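Local coordinates for protein transcriptional regulator (Saccharomonospora viridis, PDB 4KWA) that binds a choline ion in its C-terminal regulatory domain and probably acts as a TetR-family DNA-binding transcriptional repressor, at residues Q128-A131 with M132-T136. Numbering follows the deposited sequence.
Sequences QTIA and MTIRT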
loop_
_atom_site.group_PDB
_atom_site.type_symbol
_atom_site.label_atom_id
_atom_site.label_comp_id
_atom_site.label_asym_id
_atom_site.label_seq_id
_atom_site.Cartn_x
_atom_site.Cartn_y
_atom_site.Cartn_z
ATOM N N GLN A 128 7.308 -9.184 -14.220
ATOM C CA GLN A 128 7.805 -10.130 -15.264
ATOM C C GLN A 128 8.504 -11.370 -14.698
ATOM O O GLN A 128 8.281 -12.461 -15.221
ATOM C CB GLN A 128 8.623 -9.436 -16.329
ATOM C CG GLN A 128 7.925 -8.313 -17.074
ATOM C CD GLN A 128 6.632 -8.660 -17.877
ATOM O OE1 GLN A 128 5.820 -7.770 -18.207
ATOM N NE2 GLN A 128 6.439 -9.894 -18.165
ATOM N N THR A 129 9.309 -11.214 -13.645
ATOM C CA THR A 129 9.888 -12.319 -12.954
ATOM C C THR A 129 8.829 -13.334 -12.479
ATOM O O THR A 129 8.984 -14.540 -12.602
ATOM C CB THR A 129 10.714 -11.787 -11.800
ATOM O OG1 THR A 129 11.857 -11.200 -12.405
ATOM C CG2 THR A 129 11.135 -12.932 -10.866
ATOM N N ILE A 130 7.767 -12.817 -11.831
ATOM C CA ILE A 130 6.691 -13.642 -11.351
ATOM C C ILE A 130 6.036 -14.330 -12.513
ATOM O O ILE A 130 5.883 -15.591 -12.503
ATOM C CB ILE A 130 5.626 -12.777 -10.612
ATOM C CG1 ILE A 130 6.220 -12.108 -9.375
ATOM C CG2 ILE A 130 4.475 -13.664 -10.181
ATOM C CD1 ILE A 130 6.861 -13.076 -8.410
ATOM N N ALA A 131 5.672 -13.568 -13.541
ATOM C CA ALA A 131 4.997 -14.199 -14.667
ATOM C C ALA A 131 5.839 -15.298 -15.350
ATOM O O ALA A 131 5.348 -16.378 -15.771
ATOM C CB ALA A 131 4.557 -13.097 -15.677
HETATM N N MSE A 132 7.144 -15.027 -15.450
HETATM C CA MSE A 132 8.037 -15.969 -16.052
HETATM C C MSE A 132 8.106 -17.188 -15.209
HETATM O O MSE A 132 8.203 -18.291 -15.759
HETATM C CB MSE A 132 9.409 -15.356 -16.285
HETATM C CG MSE A 132 10.364 -16.379 -16.848
HETATM SE SE MSE A 132 12.157 -15.533 -16.775
HETATM C CE MSE A 132 12.721 -15.470 -14.858
ATOM N N THR A 133 8.108 -17.036 -13.881
ATOM C CA THR A 133 8.164 -18.230 -13.006
ATOM C C THR A 133 6.917 -19.137 -13.158
ATOM O O THR A 133 6.986 -20.376 -13.187
ATOM C CB THR A 133 8.353 -17.757 -11.596
ATOM O OG1 THR A 133 9.533 -16.902 -11.633
ATOM C CG2 THR A 133 8.570 -18.957 -10.573
ATOM N N ILE A 134 5.767 -18.484 -13.226
ATOM C CA ILE A 134 4.521 -19.174 -13.473
ATOM C C ILE A 134 4.578 -19.971 -14.754
ATOM O O ILE A 134 4.244 -21.170 -14.700
ATOM C CB ILE A 134 3.322 -18.198 -13.388
ATOM C CG1 ILE A 134 3.211 -17.740 -11.929
ATOM C CG2 ILE A 134 2.049 -18.865 -13.834
ATOM C CD1 ILE A 134 2.396 -16.466 -11.763
ATOM N N ARG A 135 4.993 -19.360 -15.881
ATOM C CA ARG A 135 5.062 -20.092 -17.146
ATOM C C ARG A 135 6.097 -21.229 -17.093
ATOM O O ARG A 135 5.949 -22.275 -17.703
ATOM C CB ARG A 135 5.380 -19.101 -18.303
ATOM C CG ARG A 135 4.306 -18.048 -18.442
ATOM C CD ARG A 135 4.631 -17.071 -19.582
ATOM N NE ARG A 135 3.778 -15.888 -19.692
ATOM C CZ ARG A 135 4.203 -14.661 -19.367
ATOM N NH1 ARG A 135 5.516 -14.447 -18.986
ATOM N NH2 ARG A 135 3.400 -13.656 -19.527
ATOM N N THR A 136 7.168 -21.088 -16.327
ATOM C CA THR A 136 8.059 -22.257 -16.234
ATOM C C THR A 136 7.373 -23.442 -15.487
ATOM O O THR A 136 7.497 -24.602 -15.936
ATOM C CB THR A 136 9.397 -21.887 -15.536
ATOM O OG1 THR A 136 10.012 -20.802 -16.199
ATOM C CG2 THR A 136 10.391 -23.007 -15.515
HETATM O O HOH W 1 7.573 -12.306 -17.821
HETATM O O HOH W 2 4.080 -11.318 -19.135
#
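T133 folds its hydroxyl back onto the preceding turn of the helix. OG1 of T133 donates to O of T129 at 2.6 Å. The rotation about CA-CB sets OG1 beside its own backbone N (chi1 -54°), within reach of that carbonyl. N of T133 bonds the same oxygen at 2.9 Å. The two donors come from opposite faces of the T129 carbonyl plane, so one oxygen takes both.

Next to it, the buried side chains of I130 and I134 lie one turn apart and cross at a slant. CG2 of I130 meets CD1 of I134 at 3.8 Å. N of I134 also bonds O of I130 at 3.0 Å.

On the exposed side, R135 runs back along the helix with its chain extended from CG to NE (chi3 -171°). NH1 of R135 comes to 3.7 Å from CB of A131, which meets the guanidinium obliquely. Two waters join R135 to Q128. Water 1 lies in the guanidinium plane, at its edge; it accepts from NH1 of R135 and NE2 of Q128 and donates to O of Q128. Water 2 accepts from NE2 of Q128 and from NH2 of R135, the latter at 2.5 Å, which is short for such a bond. NH2 has a further partner in a salt bridge to D149, which ties the arginine to the next helix.

The direct contacts run from i to i+4 within helix 113-139 of the ligand-binding domain, and the two waters carry the link from Q128 to R135 on to i+7. T129 and T133 pack on helix 77-86, while I130 and I134 face helix 148-168.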